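Local coordinates for uncharacterized protein (Bacteroides ovatus, PDB 4DQA) that is of unknown function but probably binds carbohydrate, pairing an N-terminal BT_3987-like domain with a concanavalin A-like lectin/glucanase domain, at residues G182-M187 / G267-F272; G197-D202 / N211-K216; S81-S84 / Y89-N92. One frame throughout, in Å; residues are numbered along the deposited sequence. Where two conformers were deposited one is given.

Interaction 1: G182-M187 / G267-F272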
ATOM      1  N   GLY A 182     -17.630   8.404 -10.170  1.00 12.91           N
ATOM      2  CA  GLY A 182     -18.942   8.046  -9.684  1.00 13.22           C
ATOM      3  C   GLY A 182     -20.010   8.119 -10.747  1.00 14.26           C
ATOM      4  O   GLY A 182     -19.692   8.194 -11.951  1.00 14.35           O
ATOM      5  N   THR A 183     -21.253   8.145 -10.280  1.00 14.75           N
ATOM      6  CA  THR A 183     -22.417   8.095 -11.121  1.00 14.40           C
ATOM      7  C   THR A 183     -23.183   9.389 -10.968  1.00 16.34           C
ATOM      8  O   THR A 183     -23.837   9.626  -9.960  1.00 16.75           O
ATOM      9  CB  THR A 183     -23.262   6.874 -10.757  1.00 15.68           C
ATOM     10  OG1 THR A 183     -22.415   5.719 -10.851  1.00 15.73           O
ATOM     11  CG2 THR A 183     -24.470   6.727 -11.687  1.00 16.32           C
ATOM     12  N   GLU A 184     -23.078  10.253 -11.969  1.00 14.23           N
ATOM     13  CA  GLU A 184     -23.712  11.563 -11.916  1.00 16.53           C
ATOM     14  C   GLU A 184     -25.207  11.469 -11.667  1.00 20.98           C
ATOM     15  O   GLU A 184     -25.915  10.653 -12.271  1.00 20.65           O
ATOM     16  CB  GLU A 184     -23.412  12.350 -13.198  1.00 16.44           C
ATOM     17  CG  GLU A 184     -24.195  13.673 -13.366  1.00 17.04           C
ATOM     18  CD  GLU A 184     -23.956  14.706 -12.293  1.00 18.13           C
ATOM     19  OE1 GLU A 184     -22.998  14.543 -11.504  1.00 18.21           O
ATOM     20  OE2 GLU A 184     -24.746  15.680 -12.238  1.00 19.81           O
ATOM     21  N   GLY A 185     -25.676  12.281 -10.719  1.00 19.40           N
ATOM     22  CA  GLY A 185     -27.077  12.317 -10.370  1.00 22.29           C
ATOM     23  C   GLY A 185     -27.429  11.292  -9.304  1.00 21.85           C
ATOM     24  O   GLY A 185     -28.534  11.324  -8.773  1.00 23.64           O
ATOM     25  N   VAL A 186     -26.480  10.413  -8.983  1.00 20.45           N
ATOM     26  CA  VAL A 186     -26.733   9.317  -8.058  1.00 18.22           C
ATOM     27  C   VAL A 186     -25.728   9.260  -6.902  1.00 18.74           C
ATOM     28  O   VAL A 186     -26.123   9.348  -5.730  1.00 20.61           O
ATOM     29  CB  VAL A 186     -26.751   7.969  -8.808  1.00 20.75           C
ATOM     30  CG1 VAL A 186     -26.985   6.808  -7.853  1.00 25.10           C
ATOM     31  CG2 VAL A 186     -27.833   7.989  -9.909  1.00 23.88           C
HETATM   32  N   MSE A 187     -24.445   9.126  -7.221  1.00 16.89           N
HETATM   33  CA  MSE A 187     -23.381   9.113  -6.210  1.00 16.58           C
HETATM   34  C   MSE A 187     -22.053   9.425  -6.887  1.00 14.00           C
HETATM   35  O   MSE A 187     -21.411   8.542  -7.454  1.00 16.21           O
HETATM   36  CB  MSE A 187     -23.296   7.761  -5.495  1.00 18.77           C
HETATM   37  CG  MSE A 187     -22.352   7.742  -4.323  1.00 17.19           C
HETATM   38 SE   MSE A 187     -22.997   8.784  -2.838  0.75 20.78          SE
HETATM   39  CE  MSE A 187     -24.622   7.796  -2.499  1.00 22.73           C
ATOM     40  N   GLY A 267     -13.039  10.524 -14.130  1.00 11.30           N
ATOM     41  CA  GLY A 267     -12.316  11.585 -14.817  1.00 11.81           C
ATOM     42  C   GLY A 267     -13.096  12.533 -15.701  1.00 12.35           C
ATOM     43  O   GLY A 267     -12.612  13.636 -15.947  1.00 12.07           O
ATOM     44  N   ARG A 268     -14.256  12.117 -16.208  1.00 13.62           N
ATOM     45  CA  ARG A 268     -15.015  12.913 -17.183  1.00 12.22           C
ATOM     46  C   ARG A 268     -16.326  12.176 -17.413  1.00 12.43           C
ATOM     47  O   ARG A 268     -16.306  10.954 -17.548  1.00 12.85           O
ATOM     48  CB  ARG A 268     -14.232  13.029 -18.499  1.00 11.80           C
ATOM     49  CG  ARG A 268     -14.984  13.606 -19.675  1.00 12.69           C
ATOM     50  CD  ARG A 268     -14.154  13.543 -20.940  1.00 13.27           C
ATOM     51  NE  ARG A 268     -14.897  13.952 -22.121  1.00 14.88           N
ATOM     52  CZ  ARG A 268     -14.489  13.788 -23.378  1.00 15.84           C
ATOM     53  NH1 ARG A 268     -13.332  13.180 -23.633  1.00 17.44           N
ATOM     54  NH2 ARG A 268     -15.259  14.223 -24.368  1.00 17.58           N
ATOM     55  N   ILE A 269     -17.449  12.895 -17.372  1.00 12.62           N
ATOM     56  CA  ILE A 269     -18.771  12.298 -17.544  1.00 12.32           C
ATOM     57  C   ILE A 269     -19.050  12.391 -19.029  1.00 14.76           C
ATOM     58  O   ILE A 269     -19.710  13.316 -19.527  1.00 14.59           O
ATOM     59  CB  ILE A 269     -19.863  12.997 -16.725  1.00 13.91           C
ATOM     60  CG1 ILE A 269     -19.390  13.222 -15.287  1.00 14.20           C
ATOM     61  CG2 ILE A 269     -21.094  12.118 -16.720  1.00 15.56           C
ATOM     62  CD1 ILE A 269     -20.268  14.223 -14.524  1.00 14.92           C
ATOM     63  N   TYR A 270     -18.509  11.440 -19.774  1.00 14.68           N
ATOM     64  CA  TYR A 270     -18.531  11.554 -21.238  1.00 14.32           C
ATOM     65  C   TYR A 270     -19.969  11.594 -21.779  1.00 14.87           C
ATOM     66  O   TYR A 270     -20.785  10.743 -21.440  1.00 18.21           O
ATOM     67  CB  TYR A 270     -17.775  10.346 -21.804  1.00 13.06           C
ATOM     68  CG  TYR A 270     -17.545  10.303 -23.313  1.00 13.02           C
ATOM     69  CD1 TYR A 270     -17.292  11.431 -24.052  1.00 15.52           C
ATOM     70  CD2 TYR A 270     -17.533   9.071 -23.966  1.00 12.76           C
ATOM     71  CE1 TYR A 270     -17.075  11.354 -25.449  1.00 15.98           C
ATOM     72  CE2 TYR A 270     -17.303   9.000 -25.326  1.00 15.01           C
ATOM     73  CZ  TYR A 270     -17.055  10.133 -26.035  1.00 13.88           C
ATOM     74  OH  TYR A 270     -16.841  10.077 -27.405  1.00 18.45           O
ATOM     75  N   GLY A 271     -20.251  12.589 -22.608  1.00 17.60           N
ATOM     76  CA  GLY A 271     -21.566  12.686 -23.240  1.00 20.92           C
ATOM     77  C   GLY A 271     -22.656  13.318 -22.385  1.00 23.83           C
ATOM     78  O   GLY A 271     -23.814  13.375 -22.808  1.00 25.08           O
ATOM     79  N   PHE A 272     -22.322  13.805 -21.193  1.00 17.82           N
ATOM     80  CA  PHE A 272     -23.361  14.403 -20.343  1.00 16.80           C
ATOM     81  C   PHE A 272     -23.719  15.782 -20.872  1.00 18.38           C
ATOM     82  O   PHE A 272     -22.861  16.674 -20.981  1.00 19.03           O
ATOM     83  CB  PHE A 272     -22.859  14.539 -18.902  1.00 16.19           C
ATOM     84  CG  PHE A 272     -23.942  14.888 -17.920  1.00 18.09           C
ATOM     85  CD1 PHE A 272     -25.169  14.256 -17.956  1.00 22.68           C
ATOM     86  CD2 PHE A 272     -23.710  15.827 -16.932  1.00 18.68           C
ATOM     87  CE1 PHE A 272     -26.155  14.574 -17.030  1.00 24.34           C
ATOM     88  CE2 PHE A 272     -24.698  16.133 -16.011  1.00 18.77           C
ATOM     89  CZ  PHE A 272     -25.913  15.514 -16.072  1.00 21.98           C
TER
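Glu184 and Ile269 bring the two loops together, their CA atoms 7.5 Å apart, and no hydrogen bond crosses between 182-187 and 267-272. The first segment doubles back on itself: Thr183 O accepts from both Val186 N and Met187 N, a classic beta bulge, and Thr183 N bonds to Met187 O. In the second segment Ile269 is the centre of an inverse gamma turn and then opens a type II beta turn, closed by Phe272 N to Ile269 O at 3.1 Å, with Gly271 at the corner where a positive phi is required. These turns send the side chains of Ile269 and Phe272 toward the same glutamate.

Glu184 meets them with its aliphatic part. Its CB lies 3.9 Å from Ile269 CD1, while CG stands over one face of the Phe272 ring in a CH-pi contact, 4.0 Å from the centroid, with CE2 the nearest ring atom at 3.6 Å. CG is anti to the backbone N (chi1 171°), and a bend at chi2 leaves the carboxylate with OE2 near Phe272 CE2 and CZ, its plane inclined 57° to the ring. A glutamate suits this place because its methylenes pack against the hydrocarbon while OE2 makes a salt bridge with Arg277, which probably helps fix the carboxylate's rotation. The buried Ile269 supplies an apolar tip for the glutamate CB, and Phe272 a flat face to receive the CG methylene.

Phe272 also meets Trp274 edge-to-face. On the first loop, Thr183 OG1 bonds to Pro258 O. Within the concanavalin A-like domain, one loop joins strand 178-180 to 187-190 and the other follows strand 264-266; backbone bonds from Gly182 to Tyr265 and from Gly267 to Ile180 tie the loop bases to these strands.

Interaction 2: G197-D202 / N211-K216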
ATOM      1  N   GLY A 197     -22.872  28.225  -7.262  1.00 30.28           N
ATOM      2  CA  GLY A 197     -22.689  29.358  -6.371  1.00 38.81           C
ATOM      3  C   GLY A 197     -22.619  28.987  -4.903  1.00 37.98           C
ATOM      4  O   GLY A 197     -22.638  29.872  -4.047  1.00 44.73           O
ATOM      5  N   ILE A 198     -22.525  27.690  -4.610  1.00 29.37           N
ATOM      6  CA  ILE A 198     -22.476  27.229  -3.231  1.00 35.43           C
ATOM      7  C   ILE A 198     -21.143  26.557  -2.921  1.00 27.59           C
ATOM      8  O   ILE A 198     -20.502  26.870  -1.915  1.00 34.22           O
ATOM      9  CB  ILE A 198     -23.611  26.231  -2.926  1.00 40.69           C
ATOM     10  CG1 ILE A 198     -24.975  26.896  -3.106  1.00 50.66           C
ATOM     11  CG2 ILE A 198     -23.485  25.712  -1.510  1.00 43.15           C
ATOM     12  CD1 ILE A 198     -25.183  28.080  -2.206  1.00 55.53           C
ATOM     13  N   THR A 199     -20.727  25.630  -3.783  1.00 23.71           N
ATOM     14  CA  THR A 199     -19.524  24.848  -3.534  1.00 18.89           C
ATOM     15  C   THR A 199     -18.343  25.397  -4.340  1.00 17.12           C
ATOM     16  O   THR A 199     -18.312  25.307  -5.562  1.00 18.37           O
ATOM     17  CB  THR A 199     -19.766  23.390  -3.924  1.00 17.37           C
ATOM     18  OG1 THR A 199     -20.868  22.894  -3.159  1.00 21.25           O
ATOM     19  CG2 THR A 199     -18.537  22.544  -3.657  1.00 18.19           C
ATOM     20  N   PRO A 200     -17.342  25.958  -3.652  1.00 15.70           N
ATOM     21  CA  PRO A 200     -16.176  26.520  -4.347  1.00 14.52           C
ATOM     22  C   PRO A 200     -15.468  25.493  -5.203  1.00 14.92           C
ATOM     23  O   PRO A 200     -15.534  24.291  -4.899  1.00 15.19           O
ATOM     24  CB  PRO A 200     -15.290  27.021  -3.200  1.00 21.59           C
ATOM     25  CG  PRO A 200     -16.233  27.224  -2.073  1.00 21.94           C
ATOM     26  CD  PRO A 200     -17.242  26.126  -2.196  1.00 18.26           C
ATOM     27  N   LYS A 201     -14.789  25.973  -6.250  1.00 16.02           N
ATOM     28  CA  LYS A 201     -14.207  25.126  -7.295  1.00 13.85           C
ATOM     29  C   LYS A 201     -13.204  24.105  -6.779  1.00 14.74           C
ATOM     30  O   LYS A 201     -12.956  23.093  -7.412  1.00 14.20           O
ATOM     31  CB  LYS A 201     -13.495  25.990  -8.332  1.00 15.57           C
ATOM     32  CG  LYS A 201     -12.276  26.738  -7.777  1.00 19.10           C
ATOM     33  CD  LYS A 201     -11.627  27.693  -8.792  1.00 21.38           C
ATOM     34  CE  LYS A 201     -10.459  28.458  -8.107  1.00 39.09           C
ATOM     35  NZ  LYS A 201      -9.731  29.433  -8.987  1.00 46.28           N
ATOM     36  N   ASP A 202     -12.620  24.409  -5.618  1.00 15.02           N
ATOM     37  CA  ASP A 202     -11.561  23.592  -5.048  1.00 14.83           C
ATOM     38  C   ASP A 202     -11.972  22.831  -3.789  1.00 14.77           C
ATOM     39  O   ASP A 202     -11.108  22.300  -3.050  1.00 14.82           O
ATOM     40  CB  ASP A 202     -10.265  24.419  -4.846  1.00 15.16           C
ATOM     41  CG  ASP A 202     -10.490  25.788  -4.199  1.00 19.05           C
ATOM     42  OD1 ASP A 202     -11.597  26.099  -3.704  1.00 17.34           O
ATOM     43  OD2 ASP A 202      -9.537  26.618  -4.213  1.00 18.86           O
ATOM     44  N   ASN A 211     -26.130  15.331  -0.806  1.00 25.29           N
ATOM     45  CA  ASN A 211     -24.814  15.944  -0.950  1.00 24.93           C
ATOM     46  C   ASN A 211     -24.253  16.522   0.330  1.00 23.00           C
ATOM     47  O   ASN A 211     -25.006  16.885   1.243  1.00 26.74           O
ATOM     48  CB  ASN A 211     -24.875  17.050  -2.006  1.00 28.34           C
ATOM     49  CG  ASN A 211     -25.713  18.223  -1.563  1.00 38.57           C
ATOM     50  OD1 ASN A 211     -26.931  18.249  -1.764  1.00 38.08           O
ATOM     51  ND2 ASN A 211     -25.072  19.190  -0.928  1.00 28.50           N
ATOM     52  N   TYR A 212     -22.931  16.591   0.401  1.00 21.56           N
ATOM     53  CA  TYR A 212     -22.248  17.384   1.406  1.00 20.07           C
ATOM     54  C   TYR A 212     -20.827  17.621   0.953  1.00 22.04           C
ATOM     55  O   TYR A 212     -20.366  17.014  -0.010  1.00 19.10           O
ATOM     56  CB  TYR A 212     -22.287  16.717   2.789  1.00 21.67           C
ATOM     57  CG  TYR A 212     -21.497  15.428   2.933  1.00 22.27           C
ATOM     58  CD1 TYR A 212     -22.028  14.215   2.517  1.00 20.46           C
ATOM     59  CD2 TYR A 212     -20.245  15.424   3.531  1.00 22.69           C
ATOM     60  CE1 TYR A 212     -21.315  13.026   2.671  1.00 20.42           C
ATOM     61  CE2 TYR A 212     -19.517  14.233   3.691  1.00 22.79           C
ATOM     62  CZ  TYR A 212     -20.058  13.046   3.251  1.00 21.10           C
ATOM     63  OH  TYR A 212     -19.347  11.867   3.431  1.00 21.70           O
ATOM     64  N   ARG A 213     -20.137  18.520   1.635  1.00 21.49           N
ATOM     65  CA  ARG A 213     -18.817  18.955   1.211  1.00 19.12           C
ATOM     66  C   ARG A 213     -17.886  19.250   2.370  1.00 22.04           C
ATOM     67  O   ARG A 213     -18.314  19.379   3.531  1.00 22.82           O
ATOM     68  CB  ARG A 213     -18.947  20.199   0.327  1.00 20.77           C
ATOM     69  CG  ARG A 213     -19.508  21.411   1.055  1.00 21.51           C
ATOM     70  CD  ARG A 213     -19.413  22.622   0.137  1.00 27.35           C
ATOM     71  NE  ARG A 213     -20.044  23.844   0.619  1.00 34.44           N
ATOM     72  CZ  ARG A 213     -19.510  24.650   1.530  1.00 45.30           C
ATOM     73  NH1 ARG A 213     -18.351  24.313   2.121  1.00 34.40           N
ATOM     74  NH2 ARG A 213     -20.157  25.769   1.882  1.00 37.92           N
ATOM     75  N   VAL A 214     -16.599  19.331   2.062  1.00 20.62           N
ATOM     76  CA  VAL A 214     -15.596  19.701   3.047  1.00 22.94           C
ATOM     77  C   VAL A 214     -15.560  21.214   3.310  1.00 23.66           C
ATOM     78  O   VAL A 214     -16.359  21.967   2.741  1.00 23.47           O
ATOM     79  CB  VAL A 214     -14.208  19.205   2.640  1.00 19.50           C
ATOM     80  CG1 VAL A 214     -14.253  17.682   2.466  1.00 20.64           C
ATOM     81  CG2 VAL A 214     -13.738  19.891   1.345  1.00 20.46           C
ATOM     82  N   THR A 215     -14.645  21.649   4.176  1.00 24.66           N
ATOM     83  CA  THR A 215     -14.608  23.039   4.603  1.00 23.30           C
ATOM     84  C   THR A 215     -13.240  23.732   4.403  1.00 24.23           C
ATOM     85  O   THR A 215     -13.022  24.829   4.893  1.00 26.77           O
ATOM     86  CB  THR A 215     -15.091  23.152   6.074  1.00 29.93           C
ATOM     87  OG1 THR A 215     -14.308  22.303   6.889  1.00 27.99           O
ATOM     88  CG2 THR A 215     -16.544  22.707   6.195  1.00 33.08           C
ATOM     89  N   LYS A 216     -12.348  23.088   3.638  1.00 22.27           N
ATOM     90  CA  LYS A 216     -11.040  23.633   3.289  0.50 24.18           C
ATOM     91  C   LYS A 216     -10.767  23.288   1.819  1.00 18.63           C
ATOM     92  O   LYS A 216     -11.197  22.244   1.393  1.00 21.82           O
ATOM     93  CB  LYS A 216      -9.960  22.965   4.140  0.50 32.13           C
ATOM     94  CG  LYS A 216     -10.174  23.085   5.636  0.50 39.94           C
ATOM     95  CD  LYS A 216      -9.043  22.408   6.393  0.50 39.04           C
ATOM     96  CE  LYS A 216      -9.180  20.901   6.366  0.50 33.40           C
ATOM     97  NZ  LYS A 216     -10.095  20.381   7.421  0.50 31.43           N
TER
HETATM   98  O   HOH W   1     -11.357  20.466  -0.788  1.00 16.50           O
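Arg213 reaches across to Thr199 and Ile198, and its chain can be followed outward from CB, which points at the opposite segment. CG takes the crowded position between the backbone N and the carbonyl carbon (chi1 65°), and from there the chain runs extended to NE. CD is the first atom to touch: it lies 3.6 Å from Thr199 OG1 and 3.9 Å from Thr199 CG2, so the small branched threonine offers both its branches to one methylene. The threonine and the arginine run antiparallel where they pass. Thr199 OG1 spends its polarity on Glu205 OE2, to which it is hydrogen-bonded.

Arg213 belongs to strand 212-213, an outermost strand of a three-stranded antiparallel sheet in the concanavalin A-like domain. Strand 203-208 lies next to it, and Arg213 also packs on Tyr203 and Glu205 there.

Beyond CD, NE is 4.0 Å from Ile198 O, and NH2 is as far from the same oxygen; neither is a hydrogen bond, and the carbonyl approaches the guanidinium obliquely. NH1 turns back to its own chain, donating to Val214 O at 3.1 Å with a bent N-H...O angle of 140°, although that oxygen lies close to the guanidinium plane. An arginine suits this partly exposed edge: its long hydrocarbon shaft packs on the threonine while its tip curls onto the next residue's carbonyl. Farther along, water 1 bridges the backbones, donating to Asp202 O (2.9 Å) and to Lys216 O (2.8 Å).

Interaction 3: S81-S84 / Y89-N92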
ATOM      1  N   SER A  81      31.439 -22.606  13.135  1.00 16.95           N
ATOM      2  CA  SER A  81      32.584 -21.761  13.428  1.00 17.13           C
ATOM      3  C   SER A  81      33.132 -22.107  14.803  1.00 18.80           C
ATOM      4  O   SER A  81      32.749 -23.132  15.387  1.00 19.45           O
ATOM      5  CB  SER A  81      32.202 -20.287  13.340  1.00 20.18           C
ATOM      6  OG  SER A  81      33.391 -19.512  13.311  1.00 19.23           O
ATOM      7  N   SER A  82      34.023 -21.280  15.320  1.00 19.80           N
ATOM      8  CA  SER A  82      34.603 -21.540  16.622  1.00 18.66           C
ATOM      9  C   SER A  82      35.089 -20.249  17.250  1.00 21.74           C
ATOM     10  O   SER A  82      35.275 -19.245  16.557  1.00 21.99           O
ATOM     11  CB  SER A  82      35.733 -22.566  16.524  1.00 24.23           C
ATOM     12  OG  SER A  82      36.835 -22.023  15.805  1.00 29.85           O
ATOM     13  N   ILE A  83      35.240 -20.286  18.569  1.00 23.36           N
ATOM     14  CA  ILE A  83      35.796 -19.172  19.331  1.00 24.39           C
ATOM     15  C   ILE A  83      37.106 -19.685  19.878  1.00 26.25           C
ATOM     16  O   ILE A  83      37.133 -20.619  20.680  1.00 26.10           O
ATOM     17  CB  ILE A  83      34.861 -18.764  20.481  1.00 22.90           C
ATOM     18  CG1 ILE A  83      33.498 -18.365  19.913  1.00 27.50           C
ATOM     19  CG2 ILE A  83      35.471 -17.599  21.290  1.00 28.08           C
ATOM     20  CD1 ILE A  83      32.387 -18.329  20.902  1.00 27.85           C
ATOM     21  N   SER A  84      38.197 -19.072  19.438  1.00 29.69           N
ATOM     22  CA  SER A  84      39.530 -19.514  19.837  1.00 32.94           C
ATOM     23  C   SER A  84      39.753 -19.370  21.339  1.00 32.75           C
ATOM     24  O   SER A  84      39.211 -18.475  21.979  1.00 31.30           O
ATOM     25  CB  SER A  84      40.580 -18.701  19.078  1.00 36.98           C
ATOM     26  OG  SER A  84      40.458 -18.912  17.680  1.00 39.03           O
ATOM     27  N   TYR A  89      34.934 -13.562  20.768  1.00 26.04           N
ATOM     28  CA  TYR A  89      34.107 -13.557  19.556  1.00 27.07           C
ATOM     29  C   TYR A  89      34.474 -14.671  18.600  1.00 23.83           C
ATOM     30  O   TYR A  89      35.665 -14.966  18.363  1.00 24.33           O
ATOM     31  CB  TYR A  89      34.220 -12.236  18.809  1.00 27.97           C
ATOM     32  CG  TYR A  89      33.728 -11.066  19.602  1.00 27.47           C
ATOM     33  CD1 TYR A  89      32.397 -10.691  19.564  1.00 31.17           C
ATOM     34  CD2 TYR A  89      34.597 -10.351  20.405  1.00 33.41           C
ATOM     35  CE1 TYR A  89      31.943  -9.619  20.303  1.00 34.09           C
ATOM     36  CE2 TYR A  89      34.157  -9.282  21.151  1.00 35.79           C
ATOM     37  CZ  TYR A  89      32.829  -8.919  21.095  1.00 37.17           C
ATOM     38  OH  TYR A  89      32.377  -7.853  21.829  1.00 40.94           O
ATOM     39  N   ALA A  90      33.444 -15.281  18.036  1.00 20.10           N
ATOM     40  CA  ALA A  90      33.641 -16.364  17.098  1.00 18.19           C
ATOM     41  C   ALA A  90      34.225 -15.851  15.802  1.00 20.15           C
ATOM     42  O   ALA A  90      33.979 -14.715  15.386  1.00 23.51           O
ATOM     43  CB  ALA A  90      32.310 -17.066  16.811  1.00 20.11           C
ATOM     44  N   ASP A  91      34.963 -16.727  15.131  1.00 22.30           N
ATOM     45  CA  ASP A  91      35.397 -16.413  13.786  1.00 22.06           C
ATOM     46  C   ASP A  91      34.170 -16.151  12.923  1.00 21.12           C
ATOM     47  O   ASP A  91      33.149 -16.858  13.002  1.00 20.22           O
ATOM     48  CB  ASP A  91      36.205 -17.547  13.189  1.00 22.24           C
ATOM     49  CG  ASP A  91      37.563 -17.727  13.862  1.00 27.22           C
ATOM     50  OD1 ASP A  91      38.006 -16.842  14.617  1.00 30.42           O
ATOM     51  OD2 ASP A  91      38.174 -18.782  13.621  1.00 33.81           O
ATOM     52  N   ASN A  92      34.277 -15.127  12.096  1.00 19.88           N
ATOM     53  CA  ASN A  92      33.164 -14.683  11.299  1.00 21.53           C
ATOM     54  C   ASN A  92      32.676 -15.711  10.284  1.00 20.91           C
ATOM     55  O   ASN A  92      33.460 -16.457   9.657  1.00 20.80           O
ATOM     56  CB  ASN A  92      33.575 -13.421  10.549  1.00 23.18           C
ATOM     57  CG  ASN A  92      32.422 -12.779   9.828  1.00 28.80           C
ATOM     58  OD1 ASN A  92      31.486 -12.284  10.455  1.00 28.34           O
ATOM     59  ND2 ASN A  92      32.478 -12.780   8.504  1.00 24.76           N
TER
HETATM   60  O   HOH W   2      38.790 -20.429  16.119  1.00 42.43           O
HETATM   61  O   HOH W   3      37.651 -16.698  17.512  1.00 29.80           O
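Asp91 N donates to Ser82 O at 2.9 Å. The same oxygen receives a CA-H...O contact from Ala90 CA. One residue back, Ser81 OG donates to Asp91 O at 2.7 Å; with OG anti to the backbone N (chi1 -166°), the hydroxyl extends to the facing chain and meets the carbonyl from a direction tilted 34° out of its plane. Serine is apt here, since its short arm spans a gap between two closely spaced backbones. Beside these bonds Ile83 CG1 packs against Ala90, 3.6 Å from CB and tight at 3.5 Å against CA, while its CG2 branch lies by Tyr89 O. The small alanine is consistent with the close approach, 4.2 Å from CA of Ile83 to CA of Ala90.

Two waters form the next shell, and the Asp91 carboxylate serves both. Water 2 donates to OD2 of Asp91 and is hydrogen-bonded to Ser84 OG at 2.7 Å; its approach to Ser82 OG is suspiciously short. Water 3 accepts from Ser84 N and donates to Tyr89 O, at 2.8 Å, and to Asp91 OD1. An acidic side chain fits this spot because its two oxygens can each accept from a different water, so the carboxylate reaches Ser84 N and OG through water.

Farther out, Tyr89 OH bonds to Glu12 OE2. The contact closes the short connection between strands 80-83 and 93-97 in the BT_3987-like domain of the E-set clan, a link that passes from the sheet containing 43-49 and 107-117 to the one where 93-97 pairs with 27-35. Strand 80-83 pairs antiparallel with 43-49 through Ser81 with Val45 and Ile83 with Val43, whereas Ala90 is bonded through its backbone to Ser33 of strand 27-35 and its side chain touches Tyr47 of strand 43-49.

In the fold
Interactions 1 and 2 share the concanavalin A-like domain, with 2 nested in the chain between the segments of 1 and their centres 18 Å apart, yet they do not touch. Interaction 3 lies in the N-terminal domain, about 70 Å from both, centre to centre, on the opposite side of the chain's centre. Interactions 1 and 3 are partly buried; interaction 2 is a surface contact. Their chemistry differs: two loops meet through hydrocarbon and an aromatic face in 1, an arginine shaft and one water span the gap in 2, and direct hydrogen bonds with two waters tie a strand to its following loop in 3.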